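Local coordinates for protein nucleoside-diphosphate sugar epimerase (SulA family) (Corynebacterium glutamicum, PDB 3OH8) that probably acts on nucleotide-linked sugars with a dinucleotide cofactor, as other members of the NAD-dependent epimerase/dehydratase family do, at residues 107-112 against 116-121; 146-151 against 352-357; 346-351 against 418-423. All blocks are in the same frame, centred on the assembly; numbering follows the deposited sequence.

In the fold
All three contacts are largely buried, but they lie in two parts of the chain. Contact 1 sits where the last strand of the N-terminal antiparallel sheet turns into helix 119-139; its centre is about 37 Å from that of contact 2 and about 35 Å from that of contact 3, on the opposite side of the chain's centre. Contacts 2 and 3 share helix 342-354 and have centres about 13 Å apart: one joins its C-terminal end to the first strand of the Rossmann sheet, the other joins its middle to short helix 418-422. Contacts 1 and 2 are purely aliphatic across their segments, whereas contact 3 adds a buried arginine bridged by water to the partly exposed Leu-423.

Contact 1. Residues 107-112 against 116-121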
loop_
_atom_site.group_PDB
_atom_site.type_symbol
_atom_site.label_atom_id
_atom_site.label_comp_id
_atom_site.label_asym_id
_atom_site.label_seq_id
_atom_site.Cartn_x
_atom_site.Cartn_y
_atom_site.Cartn_z
ATOM N N ASP A 107 3.461 -8.120 -20.671
ATOM C CA ASP A 107 4.309 -6.939 -20.634
ATOM C C ASP A 107 5.509 -7.192 -21.520
ATOM O O ASP A 107 6.171 -8.225 -21.405
ATOM C CB ASP A 107 4.807 -6.666 -19.218
ATOM C CG ASP A 107 3.695 -6.256 -18.289
ATOM O OD1 ASP A 107 3.210 -5.111 -18.410
ATOM O OD2 ASP A 107 3.304 -7.090 -17.453
ATOM N N SER A 108 5.790 -6.241 -22.397
ATOM C CA SER A 108 6.979 -6.317 -23.225
ATOM C C SER A 108 7.735 -5.002 -23.087
ATOM O O SER A 108 7.251 -3.951 -23.504
ATOM C CB SER A 108 6.601 -6.572 -24.689
ATOM O OG SER A 108 7.757 -6.617 -25.506
ATOM N N VAL A 109 8.912 -5.054 -22.477
ATOM C CA VAL A 109 9.720 -3.851 -22.343
ATOM C C VAL A 109 10.986 -3.946 -23.198
ATOM O O VAL A 109 11.738 -4.917 -23.123
ATOM C CB VAL A 109 10.066 -3.534 -20.872
ATOM C CG1 VAL A 109 10.698 -4.727 -20.197
ATOM C CG2 VAL A 109 10.996 -2.327 -20.797
ATOM N N SER A 110 11.183 -2.948 -24.045
ATOM C CA SER A 110 12.395 -2.858 -24.847
ATOM C C SER A 110 13.373 -1.962 -24.085
ATOM O O SER A 110 13.042 -0.829 -23.742
ATOM C CB SER A 110 12.074 -2.274 -26.223
ATOM O OG SER A 110 13.159 -2.446 -27.113
ATOM N N THR A 111 14.553 -2.495 -23.785
ATOM C CA THR A 111 15.562 -1.792 -22.997
ATOM C C THR A 111 16.851 -2.621 -22.992
ATOM O O THR A 111 16.813 -3.837 -23.177
ATOM C CB THR A 111 15.077 -1.531 -21.545
ATOM O OG1 THR A 111 16.072 -0.801 -20.821
ATOM C CG2 THR A 111 14.794 -2.834 -20.816
ATOM N N ARG A 112 17.995 -1.971 -22.809
ATOM C CA ARG A 112 19.262 -2.695 -22.882
ATOM C C ARG A 112 19.608 -3.382 -21.570
ATOM O O ARG A 112 20.568 -4.150 -21.496
ATOM C CB ARG A 112 20.405 -1.801 -23.377
ATOM C CG ARG A 112 20.346 -1.552 -24.873
ATOM C CD ARG A 112 21.699 -1.270 -25.487
ATOM N NE ARG A 112 21.655 -1.425 -26.938
ATOM C CZ ARG A 112 21.219 -0.489 -27.776
ATOM N NH1 ARG A 112 20.789 0.677 -27.306
ATOM N NH2 ARG A 112 21.210 -0.718 -29.084
ATOM N N SER A 116 17.329 -10.097 -16.215
ATOM C CA SER A 116 17.557 -10.316 -14.799
ATOM C C SER A 116 17.384 -9.034 -13.986
ATOM O O SER A 116 17.109 -9.084 -12.789
ATOM C CB SER A 116 18.948 -10.899 -14.569
ATOM O OG SER A 116 19.204 -11.038 -13.181
ATOM N N THR A 117 17.546 -7.892 -14.647
ATOM C CA THR A 117 17.402 -6.581 -14.016
ATOM C C THR A 117 15.935 -6.217 -13.750
ATOM O O THR A 117 15.630 -5.370 -12.902
ATOM C CB THR A 117 17.994 -5.482 -14.938
ATOM O OG1 THR A 117 19.371 -5.770 -15.217
ATOM C CG2 THR A 117 17.877 -4.106 -14.302
ATOM N N LEU A 118 15.026 -6.856 -14.482
ATOM C CA LEU A 118 13.638 -6.430 -14.505
ATOM C C LEU A 118 12.725 -7.419 -13.812
ATOM O O LEU A 118 11.546 -7.154 -13.623
ATOM C CB LEU A 118 13.182 -6.271 -15.952
ATOM C CG LEU A 118 13.989 -5.293 -16.806
ATOM C CD1 LEU A 118 13.821 -5.612 -18.288
ATOM C CD2 LEU A 118 13.577 -3.860 -16.496
ATOM N N THR A 119 13.267 -8.568 -13.447
ATOM C CA THR A 119 12.481 -9.618 -12.827
ATOM C C THR A 119 11.733 -9.155 -11.572
ATOM O O THR A 119 10.531 -9.405 -11.421
ATOM C CB THR A 119 13.377 -10.816 -12.488
ATOM O OG1 THR A 119 13.761 -11.461 -13.707
ATOM C CG2 THR A 119 12.635 -11.798 -11.625
ATOM N N GLY A 120 12.447 -8.491 -10.673
ATOM C CA GLY A 120 11.870 -8.006 -9.427
ATOM C C GLY A 120 10.735 -7.023 -9.655
ATOM O O GLY A 120 9.649 -7.168 -9.095
HETATM N N MSE A 121 10.998 -6.017 -10.480
HETATM C CA MSE A 121 10.002 -5.019 -10.842
HETATM C C MSE A 121 8.721 -5.681 -11.322
HETATM O O MSE A 121 7.628 -5.337 -10.876
HETATM C CB MSE A 121 10.529 -4.122 -11.964
HETATM C CG MSE A 121 9.462 -3.210 -12.600
HETATM SE SE MSE A 121 10.066 -2.059 -13.885
HETATM C CE MSE A 121 8.530 -1.291 -14.374
#
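Leu-118 lays its CD1 methyl over the pair of methyls that Val-109 and Thr-111 offer from segment 107-112. CD1 of Leu-118 stands 3.8 Å from CG1 of Val-109 and 3.9 Å from CG2 of Thr-111, so a single carbon bridges both. The two partners come from different directions: the valine and leucine side chains cross obliquely, while Thr-111 and Leu-118 meet tip to tip. Val-109 presents CG1 because that branch lies between its backbone N and carbonyl carbon (chi1 53°), the crowded position. Thr-111 places CG2 in the equivalent site and swings its hydroxyl the other way, with OG1 opposite the backbone N (chi1 -178°). As a result OG1 of Thr-111 is 5.9 Å from CD1 of Leu-118, and the threonine behaves here as a methyl group. Ser-110, between the two, turns its CB away, and its OG receives a hydrogen bond from the backbone N of Glu-486. The backbones stay well apart, with CA of Val-109 9.1 Å from CA of Leu-118. Strand 102-110 is the last of a seven-stranded antiparallel sheet, and a short connection leads from it to the long helix 119-139; this order, with the first strand 3-9 paired beside the last, is consistent with a helix-grip fold of the START/SRPBCC type. Leu-118 turns its side chain toward strand 102-110. Leu-3 touches both Val-109 and Leu-118, and Trp-90 adds to the cover on Val-109, so the first strand shares the same apolar cluster. With three methyl carbons and no polar atom at the interface, cohesion rests on van der Waals contact and exclusion of water, which set distance more strictly than direction.

Contact 2. Residues 146-151 against 352-357; sequences SPLTVA and AIVDAQ
Segment 146-151, entering strand 149-153, faces the C-terminal end of helix 342-354 at a nearly constant spacing, with CA of Leu-148 8.2 Å from CA of Val-354 and CA of Val-150 8.1 Å from CA of Ile-353. Ile-353 makes contact with both its branches. Its CD1 meets CG1 of Val-150 end to end at 3.8 Å, and its CG2 reaches CG2 of the same valine at 4.0 Å. CG2 of Ile-353 also borders CD1 of Leu-148, whose side chain runs past the isoleucine in the opposite direction. The leucine methyl does double duty: CD1 of Leu-148 lies 4.0 Å from CG1 of Val-354. Here strand 149-153, the first strand of the Rossmann sheet, is covered on one face by helix 342-354; in this family the loop after that strand carries the glycine-rich dinucleotide-binding turn. Val-204 and Val-206 of the adjacent strand extend the apolar bed beneath Ile-353. At the strand's entrance His-172 ND1 is hydrogen-bonded to Leu-148 N, and Asp-203 OD2 to Thr-149 N. The chain leaving the helix folds into an Asx turn: Asp-355 OD1 accepts from Gln-357 N at 3.0 Å, approached from above the carboxylate plane, 60° out of it.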
loop_
_atom_site.group_PDB
_atom_site.type_symbol
_atom_site.label_atom_id
_atom_site.label_comp_id
_atom_site.label_asym_id
_atom_site.label_seq_id
_atom_site.Cartn_x
_atom_site.Cartn_y
_atom_site.Cartn_z
ATOM N N SER A 146 -21.186 1.454 -3.996
ATOM C CA SER A 146 -21.213 2.822 -4.508
ATOM C C SER A 146 -20.014 3.595 -3.988
ATOM O O SER A 146 -19.613 3.433 -2.831
ATOM C CB SER A 146 -22.495 3.549 -4.095
ATOM O OG SER A 146 -23.605 3.067 -4.819
ATOM N N PRO A 147 -19.458 4.460 -4.835
ATOM C CA PRO A 147 -18.285 5.263 -4.460
ATOM C C PRO A 147 -18.579 6.158 -3.262
ATOM O O PRO A 147 -19.661 6.736 -3.167
ATOM C CB PRO A 147 -18.036 6.120 -5.705
ATOM C CG PRO A 147 -18.678 5.338 -6.840
ATOM C CD PRO A 147 -19.892 4.709 -6.225
ATOM N N LEU A 148 -17.618 6.258 -2.353
ATOM C CA LEU A 148 -17.725 7.168 -1.228
ATOM C C LEU A 148 -16.753 8.305 -1.437
ATOM O O LEU A 148 -15.820 8.184 -2.224
ATOM C CB LEU A 148 -17.375 6.447 0.078
ATOM C CG LEU A 148 -18.346 5.343 0.491
ATOM C CD1 LEU A 148 -17.731 4.493 1.591
ATOM C CD2 LEU A 148 -19.677 5.957 0.931
ATOM N N THR A 149 -16.977 9.404 -0.728
ATOM C CA THR A 149 -15.989 10.466 -0.660
ATOM C C THR A 149 -15.347 10.418 0.720
ATOM O O THR A 149 -16.034 10.464 1.740
ATOM C CB THR A 149 -16.612 11.853 -0.897
ATOM O OG1 THR A 149 -17.292 11.853 -2.156
ATOM C CG2 THR A 149 -15.529 12.934 -0.912
ATOM N N VAL A 150 -14.023 10.348 0.729
ATOM C CA VAL A 150 -13.256 10.097 1.935
ATOM C C VAL A 150 -12.281 11.250 2.156
ATOM O O VAL A 150 -11.386 11.482 1.336
ATOM C CB VAL A 150 -12.462 8.767 1.777
ATOM C CG1 VAL A 150 -11.768 8.403 3.061
ATOM C CG2 VAL A 150 -13.382 7.638 1.352
ATOM N N ALA A 151 -12.474 11.997 3.238
ATOM C CA ALA A 151 -11.509 13.022 3.612
ATOM C C ALA A 151 -10.375 12.331 4.348
ATOM O O ALA A 151 -10.623 11.467 5.191
ATOM C CB ALA A 151 -12.160 14.084 4.509
ATOM N N ALA A 352 -12.145 -0.634 6.827
ATOM C CA ALA A 352 -12.802 0.135 7.892
ATOM C C ALA A 352 -13.703 1.222 7.300
ATOM O O ALA A 352 -14.802 1.483 7.792
ATOM C CB ALA A 352 -11.759 0.756 8.824
ATOM N N ILE A 353 -13.221 1.858 6.237
ATOM C CA ILE A 353 -13.979 2.914 5.585
ATOM C C ILE A 353 -15.352 2.435 5.108
ATOM O O ILE A 353 -16.368 3.102 5.351
ATOM C CB ILE A 353 -13.178 3.520 4.411
ATOM C CG1 ILE A 353 -11.968 4.296 4.941
ATOM C CG2 ILE A 353 -14.065 4.391 3.536
ATOM C CD1 ILE A 353 -11.012 4.741 3.820
ATOM N N VAL A 354 -15.392 1.271 4.465
ATOM C CA VAL A 354 -16.627 0.797 3.811
ATOM C C VAL A 354 -17.452 -0.208 4.619
ATOM O O VAL A 354 -18.641 -0.382 4.361
ATOM C CB VAL A 354 -16.343 0.193 2.398
ATOM C CG1 VAL A 354 -15.480 1.133 1.571
ATOM C CG2 VAL A 354 -15.659 -1.151 2.514
ATOM N N ASP A 355 -16.836 -0.848 5.610
ATOM C CA ASP A 355 -17.471 -1.959 6.317
ATOM C C ASP A 355 -18.003 -1.523 7.679
ATOM O O ASP A 355 -17.243 -1.359 8.634
ATOM C CB ASP A 355 -16.472 -3.116 6.471
ATOM C CG ASP A 355 -17.086 -4.356 7.108
ATOM O OD1 ASP A 355 -18.305 -4.369 7.384
ATOM O OD2 ASP A 355 -16.331 -5.324 7.332
ATOM N N ALA A 356 -19.314 -1.336 7.766
ATOM C CA ALA A 356 -19.928 -0.881 9.005
ATOM C C ALA A 356 -19.756 -1.872 10.167
ATOM O O ALA A 356 -20.095 -1.544 11.292
ATOM C CB ALA A 356 -21.400 -0.568 8.788
ATOM N N GLN A 357 -19.229 -3.070 9.900
ATOM C CA GLN A 357 -18.951 -4.033 10.975
ATOM C C GLN A 357 -17.764 -3.603 11.825
ATOM O O GLN A 357 -17.571 -4.083 12.948
ATOM C CB GLN A 357 -18.620 -5.410 10.409
ATOM C CG GLN A 357 -19.774 -6.167 9.805
ATOM C CD GLN A 357 -19.314 -7.467 9.162
ATOM O OE1 GLN A 357 -18.558 -7.459 8.188
ATOM N NE2 GLN A 357 -19.765 -8.590 9.708
#

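Contact 3. Residues 346-351 against 418-423; sequences TDIYYR and AALENL
Ile-348 and Leu-420 form the tight half of this contact, where helix 342-354 of the Rossmann domain packs on short helix 418-422 of the C-terminal DUF1731 region. CD1 of Ile-348 presses on CD1 of Leu-420 at 3.5 Å, closer than methyl groups usually come. CG1 of Ile-348 follows at 3.8 Å from CD1 of Leu-420, so the leucine methyl rests on the outer part of the isoleucine chain. Ile-362 of strand 360-364 also touches Leu-420, while Ala-364 of that strand touches Ile-348, so strand 360-364 packs against both residues. The other half is looser and lies toward partly exposed Leu-423. Arg-351 spans the gap fully stretched, CG opposite the backbone N (chi1 -176°) and the chain extended from CG to NE. Its NH2 approaches CB of Leu-423 obliquely at 3.9 Å, a packing contact. The guanidinium is steered mainly by partners beyond the two helices: NE makes a salt bridge with Asp-355 OD2, and NH1 is hydrogen-bonded to His-425 ND1. These bonds would hold the buried positive charge in place and probably fix the rotation of the group. A water links the arginine to the backbone of Leu-423, accepting from NH1 of Arg-351 at 2.9 Å and donating to the backbone O of Leu-423 at 3.2 Å.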
loop_
_atom_site.group_PDB
_atom_site.type_symbol
_atom_site.label_atom_id
_atom_site.label_comp_id
_atom_site.label_asym_id
_atom_site.label_seq_id
_atom_site.Cartn_x
_atom_site.Cartn_y
_atom_site.Cartn_z
ATOM N N THR A 346 -3.117 -0.756 4.663
ATOM C CA THR A 346 -4.081 -0.009 3.861
ATOM C C THR A 346 -5.372 -0.813 3.619
ATOM O O THR A 346 -6.463 -0.241 3.672
ATOM C CB THR A 346 -3.486 0.560 2.538
ATOM O OG1 THR A 346 -3.066 -0.507 1.680
ATOM C CG2 THR A 346 -2.282 1.462 2.842
ATOM N N ASP A 347 -5.256 -2.122 3.367
ATOM C CA ASP A 347 -6.453 -2.970 3.256
ATOM C C ASP A 347 -7.362 -2.771 4.464
ATOM O O ASP A 347 -8.589 -2.680 4.335
ATOM C CB ASP A 347 -6.088 -4.450 3.142
ATOM C CG ASP A 347 -5.670 -4.851 1.730
ATOM O OD1 ASP A 347 -5.612 -3.979 0.830
ATOM O OD2 ASP A 347 -5.395 -6.049 1.525
ATOM N N ILE A 348 -6.754 -2.723 5.650
ATOM C CA ILE A 348 -7.527 -2.594 6.886
ATOM C C ILE A 348 -8.194 -1.226 6.962
ATOM O O ILE A 348 -9.366 -1.123 7.321
ATOM C CB ILE A 348 -6.651 -2.899 8.119
ATOM C CG1 ILE A 348 -6.348 -4.405 8.154
ATOM C CG2 ILE A 348 -7.355 -2.493 9.397
ATOM C CD1 ILE A 348 -5.172 -4.795 9.058
ATOM N N TYR A 349 -7.470 -0.174 6.601
ATOM C CA TYR A 349 -8.092 1.149 6.546
ATOM C C TYR A 349 -9.250 1.171 5.557
ATOM O O TYR A 349 -10.343 1.666 5.854
ATOM C CB TYR A 349 -7.060 2.221 6.164
ATOM C CG TYR A 349 -6.343 2.795 7.380
ATOM C CD1 TYR A 349 -6.956 3.751 8.182
ATOM C CD2 TYR A 349 -5.048 2.392 7.707
ATOM C CE1 TYR A 349 -6.298 4.287 9.303
ATOM C CE2 TYR A 349 -4.389 2.915 8.816
ATOM C CZ TYR A 349 -5.023 3.853 9.613
ATOM O OH TYR A 349 -4.364 4.373 10.713
ATOM N N TYR A 350 -8.984 0.644 4.368
ATOM C CA TYR A 350 -9.955 0.635 3.279
ATOM C C TYR A 350 -11.196 -0.117 3.737
ATOM O O TYR A 350 -12.313 0.397 3.640
ATOM C CB TYR A 350 -9.303 -0.010 2.052
ATOM C CG TYR A 350 -10.028 0.151 0.734
ATOM C CD1 TYR A 350 -11.367 -0.171 0.606
ATOM C CD2 TYR A 350 -9.342 0.583 -0.404
ATOM C CE1 TYR A 350 -12.023 -0.045 -0.630
ATOM C CE2 TYR A 350 -9.979 0.711 -1.630
ATOM C CZ TYR A 350 -11.320 0.394 -1.735
ATOM O OH TYR A 350 -11.948 0.524 -2.957
ATOM N N ARG A 351 -11.001 -1.314 4.287
ATOM C CA ARG A 351 -12.117 -2.058 4.842
ATOM C C ARG A 351 -12.876 -1.265 5.905
ATOM O O ARG A 351 -14.111 -1.244 5.907
ATOM C CB ARG A 351 -11.660 -3.402 5.430
ATOM C CG ARG A 351 -12.837 -4.224 5.915
ATOM C CD ARG A 351 -12.468 -5.583 6.499
ATOM N NE ARG A 351 -13.699 -6.237 6.929
ATOM C CZ ARG A 351 -13.882 -7.547 7.017
ATOM N NH1 ARG A 351 -12.897 -8.388 6.733
ATOM N NH2 ARG A 351 -15.074 -8.010 7.379
ATOM N N ALA A 418 -7.128 -10.107 16.647
ATOM C CA ALA A 418 -8.250 -10.964 17.035
ATOM C C ALA A 418 -9.569 -10.530 16.398
ATOM O O ALA A 418 -10.343 -11.362 15.918
ATOM C CB ALA A 418 -8.388 -11.008 18.564
ATOM N N ALA A 419 -9.817 -9.225 16.400
ATOM C CA ALA A 419 -11.058 -8.690 15.871
ATOM C C ALA A 419 -11.188 -8.985 14.366
ATOM O O ALA A 419 -12.268 -9.333 13.876
ATOM C CB ALA A 419 -11.131 -7.200 16.143
ATOM N N LEU A 420 -10.085 -8.856 13.633
ATOM C CA LEU A 420 -10.105 -9.134 12.199
ATOM C C LEU A 420 -10.275 -10.633 11.915
ATOM O O LEU A 420 -11.039 -11.030 11.032
ATOM C CB LEU A 420 -8.838 -8.595 11.532
ATOM C CG LEU A 420 -8.802 -7.063 11.471
ATOM C CD1 LEU A 420 -7.443 -6.560 11.032
ATOM C CD2 LEU A 420 -9.913 -6.552 10.550
ATOM N N GLU A 421 -9.559 -11.463 12.668
ATOM C CA GLU A 421 -9.679 -12.909 12.511
ATOM C C GLU A 421 -11.114 -13.353 12.797
ATOM O O GLU A 421 -11.630 -14.250 12.133
ATOM C CB GLU A 421 -8.684 -13.646 13.406
ATOM C CG GLU A 421 -7.235 -13.515 12.944
ATOM C CD GLU A 421 -6.234 -13.953 14.000
ATOM O OE1 GLU A 421 -6.547 -13.860 15.208
ATOM O OE2 GLU A 421 -5.122 -14.374 13.619
ATOM N N ASN A 422 -11.755 -12.711 13.773
ATOM C CA ASN A 422 -13.140 -13.024 14.113
ATOM C C ASN A 422 -14.096 -12.671 12.984
ATOM O O ASN A 422 -15.164 -13.276 12.856
ATOM C CB ASN A 422 -13.565 -12.307 15.388
ATOM C CG ASN A 422 -12.991 -12.955 16.634
ATOM O OD1 ASN A 422 -12.582 -14.116 16.608
ATOM N ND2 ASN A 422 -12.957 -12.206 17.733
ATOM N N LEU A 423 -13.709 -11.680 12.182
ATOM C CA LEU A 423 -14.483 -11.265 11.015
ATOM C C LEU A 423 -14.092 -12.052 9.758
ATOM O O LEU A 423 -14.651 -11.834 8.688
ATOM C CB LEU A 423 -14.315 -9.756 10.777
ATOM C CG LEU A 423 -14.836 -8.789 11.846
ATOM C CD1 LEU A 423 -14.306 -7.378 11.635
ATOM C CD2 LEU A 423 -16.356 -8.787 11.905
HETATM O O HOH W 1 -13.707 -11.009 5.796
#